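Local coordinates for protein porin (Acinetobacter baumannii AB307-0294, PDB 5DL7) that folds as an outer-membrane beta-barrel and probably acts as a porin, perhaps for small molecules such as vanillate, at residues Q130-F135 with R213-E218; Y223-L228 with R247-E252; M344-K349 with S367-L372. One frame throughout, in Å; residues are numbered along the deposited sequence.

Contact 1 (Q130-F135 with R213-E218); sequences QLPTIF and RAYHAE
Pro132 lays CG over one face of the Arg213 guanidinium, 3.5 Å from Arg213 NH1, while its neighbouring ring carbon CD reaches Tyr215 CE2 at 3.7 Å. The proline thus touches both side chains, crossing the tyrosine at about a right angle. Leu131 also crosses Tyr215 nearly perpendicularly: Leu131 CD2 is 3.7 Å from Tyr215 OH, and Leu131 CD1 lies near Tyr215 CD1 and CE1. With CG anti to the carbonyl carbon (chi1 -64°), Tyr215 has its ring beside Leu131 and Pro132. On the other flank, Thr133 CB rests 3.8 Å from Ala217 CB, and Thr133 CG2 touches both this methyl and Tyr215 CB. Thr133 OG1 is hydrogen-bonded to Thr200 OG1 on the adjoining strand 198-206.

No direct hydrogen bond joins the two segments. A water in the plane of the guanidinium accepts from Arg213 NH1 at 3.0 Å and donates to Gln130 O at 2.9 Å, tying the charged end to the backbone just before the turn. The turn itself, type I from Leu131 to Ile134, is closed by paired backbone bonds between those end residues, and Pro132 and Thr133 occupy its corner positions. A tight beta turn pressed against inward-facing side chains of a barrel strand, here 210-219, is consistent with the infolded segments that narrow the channel in OprD-family porins.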
loop_
_atom_site.group_PDB
_atom_site.type_symbol
_atom_site.label_atom_id
_atom_site.label_comp_id
_atom_site.label_asym_id
_atom_site.label_seq_id
_atom_site.Cartn_x
_atom_site.Cartn_y
_atom_site.Cartn_z
ATOM N N GLN A 130 0.467 5.268 -8.138
ATOM C CA GLN A 130 0.721 3.862 -7.957
ATOM C C GLN A 130 2.178 3.499 -8.317
ATOM O O GLN A 130 2.424 2.509 -9.011
ATOM C CB GLN A 130 -0.195 3.085 -8.905
ATOM C CG GLN A 130 -1.669 3.484 -8.743
ATOM C CD GLN A 130 -2.150 2.729 -7.617
ATOM O OE1 GLN A 130 -2.085 3.086 -6.517
ATOM N NE2 GLN A 130 -2.620 1.585 -7.939
ATOM N N LEU A 131 3.128 4.287 -7.890
ATOM C CA LEU A 131 4.587 4.086 -8.175
ATOM C C LEU A 131 5.315 3.706 -6.984
ATOM O O LEU A 131 4.937 3.977 -5.787
ATOM C CB LEU A 131 5.186 5.396 -8.683
ATOM C CG LEU A 131 4.619 5.905 -9.982
ATOM C CD1 LEU A 131 5.299 7.159 -10.436
ATOM C CD2 LEU A 131 4.444 4.912 -11.124
ATOM N N PRO A 132 6.465 3.038 -7.154
ATOM C CA PRO A 132 7.236 2.702 -5.947
ATOM C C PRO A 132 7.772 3.835 -5.115
ATOM O O PRO A 132 8.011 3.722 -3.942
ATOM C CB PRO A 132 8.452 1.883 -6.517
ATOM C CG PRO A 132 8.033 1.565 -7.889
ATOM C CD PRO A 132 6.968 2.494 -8.415
ATOM N N THR A 133 7.906 5.045 -5.748
ATOM C CA THR A 133 8.292 6.251 -5.042
ATOM C C THR A 133 7.079 7.012 -4.401
ATOM O O THR A 133 7.338 7.899 -3.657
ATOM C CB THR A 133 8.975 7.184 -6.032
ATOM O OG1 THR A 133 8.222 7.286 -7.202
ATOM C CG2 THR A 133 10.416 6.543 -6.325
ATOM N N ILE A 134 5.861 6.625 -4.780
ATOM C CA ILE A 134 4.622 7.324 -4.323
ATOM C C ILE A 134 3.490 6.374 -4.657
ATOM O O ILE A 134 2.979 6.330 -5.749
ATOM C CB ILE A 134 4.494 8.758 -4.871
ATOM C CG1 ILE A 134 3.184 9.455 -4.313
ATOM C CG2 ILE A 134 4.633 8.862 -6.371
ATOM C CD1 ILE A 134 3.045 10.887 -4.569
ATOM N N PHE A 135 3.085 5.659 -3.622
ATOM C CA PHE A 135 2.039 4.668 -3.818
ATOM C C PHE A 135 0.915 4.893 -2.824
ATOM O O PHE A 135 1.038 4.758 -1.621
ATOM C CB PHE A 135 2.651 3.244 -3.571
ATOM C CG PHE A 135 1.780 2.149 -4.156
ATOM C CD1 PHE A 135 0.714 1.672 -3.392
ATOM C CD2 PHE A 135 1.962 1.633 -5.361
ATOM C CE1 PHE A 135 -0.120 0.649 -3.843
ATOM C CE2 PHE A 135 1.026 0.662 -5.874
ATOM C CZ PHE A 135 0.019 0.235 -5.095
ATOM N N ARG A 213 11.456 -1.317 -14.322
ATOM C CA ARG A 213 10.981 -0.066 -13.893
ATOM C C ARG A 213 12.189 0.691 -13.269
ATOM O O ARG A 213 13.070 0.118 -12.584
ATOM C CB ARG A 213 9.929 -0.208 -12.853
ATOM C CG ARG A 213 8.693 -0.983 -13.371
ATOM C CD ARG A 213 7.551 -0.876 -12.425
ATOM N NE ARG A 213 7.893 -1.680 -11.244
ATOM C CZ ARG A 213 7.261 -1.614 -10.035
ATOM N NH1 ARG A 213 6.288 -0.751 -9.864
ATOM N NH2 ARG A 213 7.511 -2.457 -8.991
ATOM N N ALA A 214 12.123 2.018 -13.445
ATOM C CA ALA A 214 13.163 2.937 -12.920
ATOM C C ALA A 214 12.427 4.249 -12.652
ATOM O O ALA A 214 11.798 4.797 -13.506
ATOM C CB ALA A 214 14.331 3.110 -13.836
ATOM N N TYR A 215 12.674 4.799 -11.457
ATOM C CA TYR A 215 12.105 6.103 -11.130
ATOM C C TYR A 215 13.096 6.865 -10.229
ATOM O O TYR A 215 13.893 6.296 -9.469
ATOM C CB TYR A 215 10.783 6.000 -10.311
ATOM C CG TYR A 215 9.674 5.333 -11.088
ATOM C CD1 TYR A 215 8.892 6.021 -11.954
ATOM C CD2 TYR A 215 9.534 3.948 -10.898
ATOM C CE1 TYR A 215 7.972 5.337 -12.794
ATOM C CE2 TYR A 215 8.587 3.272 -11.699
ATOM C CZ TYR A 215 7.878 3.965 -12.596
ATOM O OH TYR A 215 6.956 3.233 -13.336
ATOM N N HIS A 216 13.012 8.154 -10.317
ATOM C CA HIS A 216 13.677 9.121 -9.437
ATOM C C HIS A 216 12.613 10.009 -8.735
ATOM O O HIS A 216 11.644 10.363 -9.339
ATOM C CB HIS A 216 14.703 10.036 -10.200
ATOM C CG HIS A 216 15.145 11.237 -9.405
ATOM N ND1 HIS A 216 16.062 11.144 -8.382
ATOM C CD2 HIS A 216 14.704 12.512 -9.403
ATOM C CE1 HIS A 216 16.193 12.324 -7.813
ATOM N NE2 HIS A 216 15.457 13.190 -8.451
ATOM N N ALA A 217 12.866 10.350 -7.504
ATOM C CA ALA A 217 11.931 11.154 -6.698
ATOM C C ALA A 217 12.745 12.115 -5.769
ATOM O O ALA A 217 13.863 11.826 -5.329
ATOM C CB ALA A 217 11.056 10.348 -5.802
ATOM N N GLU A 218 12.111 13.251 -5.522
ATOM C CA GLU A 218 12.607 14.226 -4.554
ATOM C C GLU A 218 11.418 14.679 -3.724
ATOM O O GLU A 218 10.516 15.328 -4.229
ATOM C CB GLU A 218 13.348 15.361 -5.194
ATOM C CG GLU A 218 13.850 16.338 -4.136
ATOM C CD GLU A 218 14.528 17.560 -4.752
ATOM O OE1 GLU A 218 15.473 17.368 -5.450
ATOM O OE2 GLU A 218 13.954 18.621 -4.680
HETATM O O HOH W 1 4.190 0.443 -8.071
#

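Contact 2 (Y223-L228 with R247-E252); sequences YQQQFL and RFFNSE
Two side-chain hydrogen bonds, one on each face of the sheet, reinforce the antiparallel pairing of 223-228 with 247-252 in a beta hairpin of the barrel wall. Gln225 NE2 donates to Ser251 OG at 2.9 Å, almost straight at 173° and with the hydroxyl oxygen in the plane of the amide. Gln225 CG is anti to its backbone N, and the chain continues extended toward the serine; NE2 has a further partner in Pro294 O. Asn250 ND2 donates to Gln226 OE1, also at 2.9 Å. These two amides lie side by side and point the same way, their planes 46° apart; a bend at chi2 (80°) turns Gln226 CD off the extended course, and OE1 meets Asn250 ND2. Gln226 NE2 is taken by His216 ND1, so the amide links three adjacent strands.

The backbone ladder supplies six more bonds, in the hydrogen-bonded pairs Gln224-Glu252, Gln226-Asn250 and Leu228-Phe248. CA-H...O contacts alternate with these bonds, as from Gln225 CA to Asn250 O at 3.1 Å.

The face that carries Gln225, Phe227, Phe249 and Ser251 is the buried one, and Pro294, Pro302 and Pro132 from loops cover it. On the opposite face Leu228 only brushes Phe248, with CD1 4.4 Å from CD2, and a bound detergent lies near that phenylalanine. Glu252 is on this outer face too, its side chain about 5 Å from a calcium ion. On the covered face the edge of Phe227 points to the face of Phe249, centroids 5.1 Å apart: Phe227 CD1 sits above the Phe249 ring toward its rim, while Phe227 CE1 abuts Arg247 CB at 3.6 Å.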
loop_
_atom_site.group_PDB
_atom_site.type_symbol
_atom_site.label_atom_id
_atom_site.label_comp_id
_atom_site.label_asym_id
_atom_site.label_seq_id
_atom_site.Cartn_x
_atom_site.Cartn_y
_atom_site.Cartn_z
ATOM N N TYR A 223 14.328 14.227 1.293
ATOM C CA TYR A 223 15.143 13.124 0.701
ATOM C C TYR A 223 15.037 13.144 -0.824
ATOM O O TYR A 223 14.027 13.624 -1.374
ATOM C CB TYR A 223 14.862 11.779 1.258
ATOM C CG TYR A 223 13.524 11.195 0.951
ATOM C CD1 TYR A 223 13.276 10.658 -0.340
ATOM C CD2 TYR A 223 12.477 11.129 1.809
ATOM C CE1 TYR A 223 12.047 10.097 -0.619
ATOM C CE2 TYR A 223 11.253 10.534 1.535
ATOM C CZ TYR A 223 10.949 10.061 0.335
ATOM O OH TYR A 223 9.759 9.513 -0.042
ATOM N N GLN A 224 16.042 12.499 -1.438
ATOM C CA GLN A 224 15.969 12.060 -2.869
ATOM C C GLN A 224 16.010 10.556 -2.844
ATOM O O GLN A 224 16.722 9.959 -2.030
ATOM C CB GLN A 224 17.124 12.631 -3.732
ATOM C CG GLN A 224 16.897 14.065 -3.943
ATOM C CD GLN A 224 18.020 14.709 -4.752
ATOM O OE1 GLN A 224 18.300 16.008 -4.639
ATOM N NE2 GLN A 224 18.691 13.882 -5.496
ATOM N N GLN A 225 15.320 9.925 -3.772
ATOM C CA GLN A 225 15.192 8.486 -3.808
ATOM C C GLN A 225 15.177 7.967 -5.283
ATOM O O GLN A 225 14.472 8.587 -6.056
ATOM C CB GLN A 225 14.025 8.019 -3.012
ATOM C CG GLN A 225 13.781 6.537 -2.967
ATOM C CD GLN A 225 12.590 6.253 -2.055
ATOM O OE1 GLN A 225 11.438 6.269 -2.473
ATOM N NE2 GLN A 225 12.913 6.006 -0.760
ATOM N N GLN A 226 16.010 6.967 -5.540
ATOM C CA GLN A 226 15.829 6.254 -6.824
ATOM C C GLN A 226 15.370 4.840 -6.645
ATOM O O GLN A 226 15.597 4.192 -5.535
ATOM C CB GLN A 226 17.167 6.189 -7.487
ATOM C CG GLN A 226 17.748 7.509 -7.964
ATOM C CD GLN A 226 18.398 8.308 -6.812
ATOM O OE1 GLN A 226 19.109 7.752 -5.975
ATOM N NE2 GLN A 226 18.042 9.543 -6.754
ATOM N N PHE A 227 14.648 4.324 -7.583
ATOM C CA PHE A 227 14.143 2.946 -7.566
ATOM C C PHE A 227 14.592 2.267 -8.855
ATOM O O PHE A 227 14.415 2.859 -9.945
ATOM C CB PHE A 227 12.600 2.957 -7.593
ATOM C CG PHE A 227 11.962 1.578 -7.755
ATOM C CD1 PHE A 227 11.877 0.762 -6.640
ATOM C CD2 PHE A 227 11.661 1.132 -8.999
ATOM C CE1 PHE A 227 11.311 -0.484 -6.786
ATOM C CE2 PHE A 227 11.058 -0.152 -9.155
ATOM C CZ PHE A 227 10.940 -0.940 -8.057
ATOM N N LEU A 228 15.001 1.024 -8.733
ATOM C CA LEU A 228 15.137 0.154 -9.906
ATOM C C LEU A 228 14.453 -1.156 -9.550
ATOM O O LEU A 228 14.595 -1.610 -8.395
ATOM C CB LEU A 228 16.610 -0.217 -10.157
ATOM C CG LEU A 228 17.449 0.990 -10.583
ATOM C CD1 LEU A 228 18.918 0.410 -10.667
ATOM C CD2 LEU A 228 17.027 1.478 -11.963
ATOM N N ARG A 247 13.035 -5.373 -5.965
ATOM C CA ARG A 247 12.937 -3.892 -5.759
ATOM C C ARG A 247 14.167 -3.390 -5.082
ATOM O O ARG A 247 14.589 -3.957 -4.041
ATOM C CB ARG A 247 11.700 -3.537 -4.933
ATOM C CG ARG A 247 10.424 -3.982 -5.614
ATOM C CD ARG A 247 9.185 -3.555 -4.790
ATOM N NE ARG A 247 8.008 -4.366 -5.285
ATOM C CZ ARG A 247 6.802 -4.356 -4.823
ATOM N NH1 ARG A 247 6.482 -3.619 -3.821
ATOM N NH2 ARG A 247 5.876 -5.169 -5.357
ATOM N N PHE A 248 14.762 -2.348 -5.658
ATOM C CA PHE A 248 15.918 -1.702 -5.063
ATOM C C PHE A 248 15.686 -0.227 -4.922
ATOM O O PHE A 248 15.212 0.460 -5.874
ATOM C CB PHE A 248 17.080 -1.828 -6.038
ATOM C CG PHE A 248 18.288 -1.071 -5.631
ATOM C CD1 PHE A 248 19.001 -1.415 -4.484
ATOM C CD2 PHE A 248 18.705 0.041 -6.327
ATOM C CE1 PHE A 248 20.210 -0.666 -4.190
ATOM C CE2 PHE A 248 19.875 0.814 -5.940
ATOM C CZ PHE A 248 20.559 0.434 -4.883
ATOM N N PHE A 249 15.946 0.284 -3.703
ATOM C CA PHE A 249 15.856 1.734 -3.372
ATOM C C PHE A 249 17.168 2.270 -2.967
ATOM O O PHE A 249 17.900 1.602 -2.213
ATOM C CB PHE A 249 14.756 1.946 -2.248
ATOM C CG PHE A 249 13.378 1.607 -2.621
ATOM C CD1 PHE A 249 12.960 0.320 -2.425
ATOM C CD2 PHE A 249 12.545 2.546 -3.071
ATOM C CE1 PHE A 249 11.666 -0.106 -2.728
ATOM C CE2 PHE A 249 11.197 2.172 -3.362
ATOM C CZ PHE A 249 10.794 0.850 -3.187
ATOM N N ASN A 250 17.394 3.485 -3.374
ATOM C CA ASN A 250 18.574 4.290 -2.964
ATOM C C ASN A 250 18.074 5.636 -2.521
ATOM O O ASN A 250 17.408 6.345 -3.252
ATOM C CB ASN A 250 19.588 4.467 -4.145
ATOM C CG ASN A 250 20.844 5.218 -3.768
ATOM O OD1 ASN A 250 21.528 4.718 -2.862
ATOM N ND2 ASN A 250 21.111 6.362 -4.354
ATOM N N SER A 251 18.472 5.994 -1.254
ATOM C CA SER A 251 17.913 7.223 -0.642
ATOM C C SER A 251 18.992 8.005 0.055
ATOM O O SER A 251 19.893 7.427 0.709
ATOM C CB SER A 251 16.788 6.921 0.363
ATOM O OG SER A 251 15.767 6.056 -0.162
ATOM N N GLU A 252 18.904 9.313 -0.061
ATOM C CA GLU A 252 19.875 10.274 0.545
ATOM C C GLU A 252 19.128 11.505 0.951
ATOM O O GLU A 252 18.187 11.919 0.308
ATOM C CB GLU A 252 21.029 10.562 -0.444
ATOM C CG GLU A 252 21.976 11.551 -0.114
ATOM C CD GLU A 252 23.134 11.835 -1.212
ATOM O OE1 GLU A 252 24.143 12.382 -0.813
ATOM O OE2 GLU A 252 23.015 11.389 -2.297
#

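Contact 3 (M344-K349 with S367-L372); sequences MTRYAK and SLEFDL. With C8E ((hydroxyethyloxy)tri(ethyloxy)octane), chain H.
Arg346 and Glu369 lie side by side on the buried face of this antiparallel hairpin, joined by a salt bridge in which two nitrogens converge on one oxygen. Arg346 NH2 reaches Glu369 OE1 at 2.7 Å, and NE reaches it at 2.9 Å. The oxygen lies near the guanidinium plane, but the two groups are turned 71° against each other: both nitrogens come from the same face of the carboxylate, NE from well above its plane and NH2 on the syn side, nearer to it. Arg346 CG takes the position between backbone N and carbonyl carbon (chi1 62°), and the chain then runs extended from CG to NE, alongside the glutamate. Met344 CE lies over one face of the guanidinium, toward its rim, and is 3.8 Å from Asp371 OD2, an oxygen salt-bridged to Arg387.

The face bearing Thr345, Tyr347, Leu368 and Phe370 is looser and turns to the barrel surface. Thr345 OG1 donates to Glu369 O at 2.9 Å, a carbonyl that also accepts from Arg346 N on the opposite side of its plane. The same hydroxyl oxygen lies over one face of the Phe370 ring, 3.3 Å from CE1. Tyr347 CB and Leu368 CD1 are 4.0 Å apart, and Leu368 CD1 packs against detergent carbon C1 at 3.6 Å, as expected for a surface that meets lipid.

Further partners extend the buried charges inward: Arg346 NH1 pairs with Asp306 and the guanidinium makes a cation-pi contact with Phe307, whereas Glu369 OE2 accepts from Met308 N. Opposite charges this close probably stabilise both ionised forms, and because each residue also binds within 306-308, the pair probably helps to hold that loop against the wall.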
loop_
_atom_site.group_PDB
_atom_site.type_symbol
_atom_site.label_atom_id
_atom_site.label_comp_id
_atom_site.label_asym_id
_atom_site.label_seq_id
_atom_site.Cartn_x
_atom_site.Cartn_y
_atom_site.Cartn_z
ATOM N N MET A 344 -3.794 -17.900 1.262
ATOM C CA MET A 344 -2.400 -17.615 1.416
ATOM C C MET A 344 -2.054 -17.721 2.893
ATOM O O MET A 344 -2.728 -17.324 3.756
ATOM C CB MET A 344 -1.940 -16.227 0.836
ATOM C CG MET A 344 -0.480 -15.998 0.734
ATOM S SD MET A 344 -0.039 -15.176 2.290
ATOM C CE MET A 344 -0.773 -13.362 2.164
ATOM N N THR A 345 -0.882 -18.187 3.079
ATOM C CA THR A 345 -0.116 -18.091 4.405
ATOM C C THR A 345 1.345 -17.780 4.137
ATOM O O THR A 345 1.931 -18.175 3.183
ATOM C CB THR A 345 -0.253 -19.369 5.302
ATOM O OG1 THR A 345 0.346 -19.264 6.582
ATOM C CG2 THR A 345 0.304 -20.651 4.623
ATOM N N ARG A 346 1.967 -17.035 5.060
ATOM C CA ARG A 346 3.303 -16.594 4.936
ATOM C C ARG A 346 3.927 -16.294 6.243
ATOM O O ARG A 346 3.146 -16.059 7.222
ATOM C CB ARG A 346 3.327 -15.368 4.062
ATOM C CG ARG A 346 2.569 -14.184 4.565
ATOM C CD ARG A 346 2.708 -13.010 3.536
ATOM N NE ARG A 346 1.884 -11.880 3.968
ATOM C CZ ARG A 346 1.920 -10.702 3.395
ATOM N NH1 ARG A 346 2.639 -10.433 2.262
ATOM N NH2 ARG A 346 1.069 -9.760 3.869
ATOM N N TYR A 347 5.215 -16.435 6.363
ATOM C CA TYR A 347 5.931 -16.169 7.592
ATOM C C TYR A 347 7.122 -15.261 7.166
ATOM O O TYR A 347 7.819 -15.582 6.203
ATOM C CB TYR A 347 6.446 -17.425 8.178
ATOM C CG TYR A 347 7.367 -17.200 9.398
ATOM C CD1 TYR A 347 6.854 -16.813 10.676
ATOM C CD2 TYR A 347 8.775 -17.376 9.312
ATOM C CE1 TYR A 347 7.708 -16.613 11.771
ATOM C CE2 TYR A 347 9.608 -17.193 10.422
ATOM C CZ TYR A 347 9.095 -16.785 11.611
ATOM O OH TYR A 347 9.910 -16.605 12.685
ATOM N N ALA A 348 7.431 -14.323 7.982
ATOM C CA ALA A 348 8.683 -13.547 7.845
ATOM C C ALA A 348 9.402 -13.360 9.186
ATOM O O ALA A 348 8.692 -13.183 10.194
ATOM C CB ALA A 348 8.364 -12.173 7.245
ATOM N N LYS A 349 10.711 -13.429 9.178
ATOM C CA LYS A 349 11.441 -12.983 10.289
ATOM C C LYS A 349 12.485 -11.949 9.901
ATOM O O LYS A 349 13.173 -12.110 8.912
ATOM C CB LYS A 349 12.141 -14.161 10.907
ATOM C CG LYS A 349 13.141 -14.872 10.218
ATOM C CD LYS A 349 13.947 -15.783 11.215
ATOM C CE LYS A 349 15.323 -16.245 10.767
ATOM N NZ LYS A 349 15.620 -17.557 10.088
ATOM N N SER A 367 6.435 -12.484 11.901
ATOM C CA SER A 367 4.976 -12.537 11.623
ATOM C C SER A 367 4.604 -13.851 10.968
ATOM O O SER A 367 5.249 -14.217 9.961
ATOM C CB SER A 367 4.650 -11.479 10.555
ATOM O OG SER A 367 4.760 -10.140 10.978
ATOM N N LEU A 368 3.556 -14.426 11.470
ATOM C CA LEU A 368 2.850 -15.562 10.789
ATOM C C LEU A 368 1.490 -15.034 10.371
ATOM O O LEU A 368 0.725 -14.637 11.225
ATOM C CB LEU A 368 2.737 -16.836 11.653
ATOM C CG LEU A 368 2.009 -18.031 10.987
ATOM C CD1 LEU A 368 2.847 -18.467 9.698
ATOM C CD2 LEU A 368 1.975 -19.088 12.057
ATOM N N GLU A 369 1.202 -15.070 9.089
ATOM C CA GLU A 369 -0.063 -14.613 8.560
ATOM C C GLU A 369 -0.840 -15.660 7.770
ATOM O O GLU A 369 -0.300 -16.543 7.158
ATOM C CB GLU A 369 0.047 -13.474 7.572
ATOM C CG GLU A 369 0.839 -12.294 8.189
ATOM C CD GLU A 369 0.774 -11.026 7.284
ATOM O OE1 GLU A 369 0.261 -11.033 6.159
ATOM O OE2 GLU A 369 1.351 -9.995 7.807
ATOM N N PHE A 370 -2.144 -15.500 7.832
ATOM C CA PHE A 370 -3.181 -16.259 7.084
ATOM C C PHE A 370 -4.135 -15.328 6.391
ATOM O O PHE A 370 -4.485 -14.332 6.956
ATOM C CB PHE A 370 -4.001 -17.175 7.981
ATOM C CG PHE A 370 -3.179 -18.171 8.628
ATOM C CD1 PHE A 370 -2.882 -19.346 7.933
ATOM C CD2 PHE A 370 -2.605 -17.974 9.898
ATOM C CE1 PHE A 370 -2.065 -20.383 8.455
ATOM C CE2 PHE A 370 -1.800 -19.008 10.472
ATOM C CZ PHE A 370 -1.496 -20.183 9.716
ATOM N N ASP A 371 -4.491 -15.643 5.110
ATOM C CA ASP A 371 -5.329 -14.786 4.278
ATOM C C ASP A 371 -6.244 -15.725 3.510
ATOM O O ASP A 371 -5.748 -16.476 2.735
ATOM C CB ASP A 371 -4.403 -13.995 3.374
ATOM C CG ASP A 371 -5.066 -12.997 2.480
ATOM O OD1 ASP A 371 -6.285 -12.838 2.409
ATOM O OD2 ASP A 371 -4.309 -12.126 1.895
ATOM N N LEU A 372 -7.503 -15.631 3.749
ATOM C CA LEU A 372 -8.579 -16.359 3.017
ATOM C C LEU A 372 -9.533 -15.407 2.417
ATOM O O LEU A 372 -10.062 -14.578 3.123
ATOM C CB LEU A 372 -9.294 -17.282 3.950
ATOM C CG LEU A 372 -10.139 -18.355 3.260
ATOM C CD1 LEU A 372 -9.373 -19.293 2.407
ATOM C CD2 LEU A 372 -10.917 -19.040 4.347
HETATM C C1 C8E H . 3.630 -20.193 6.693
HETATM C C2 C8E H . 4.309 -20.477 5.424
HETATM C C3 C8E H . 4.096 -21.900 5.072
HETATM C C4 C8E H . 5.042 -22.302 3.989
HETATM C C5 C8E H . 4.748 -23.543 3.229
HETATM C C6 C8E H . 5.881 -24.428 2.747
HETATM C C7 C8E H . 5.549 -25.132 1.423
HETATM C C8 C8E H . 6.323 -26.415 0.993
HETATM O O9 C8E H . 5.707 -26.834 -0.260
HETATM C C10 C8E H . 6.034 -28.053 -0.942
HETATM C C11 C8E H . 4.800 -28.589 -1.706
HETATM O O12 C8E H . 3.961 -27.529 -2.256
HETATM C C13 C8E H . 2.854 -27.935 -3.084
HETATM C C14 C8E H . 3.322 -28.387 -4.471
HETATM O O15 C8E H . 2.213 -28.807 -5.254
HETATM C C16 C8E H . 2.322 -30.145 -5.837
#

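Contacts 1, 2 and 3 follow one another along the chain, each closing before the next opens. Contacts 1 and 2 are neighbours, with centres 9 Å apart: strand 210-219 pairs directly with strand 223-235, and the Pro132 carbonyl packs against the Phe249 ring. Contact 3 lies farther round the barrel, its centre about 27 Å from each of the others and across the chain's centre from contact 1. Contacts 2 and 3 are hairpins of the wall, whereas contact 1 presses an infolded turn onto it. Together they illustrate a porin built from antiparallel neighbours, with loop segments packed against the inner wall and detergent on the outside.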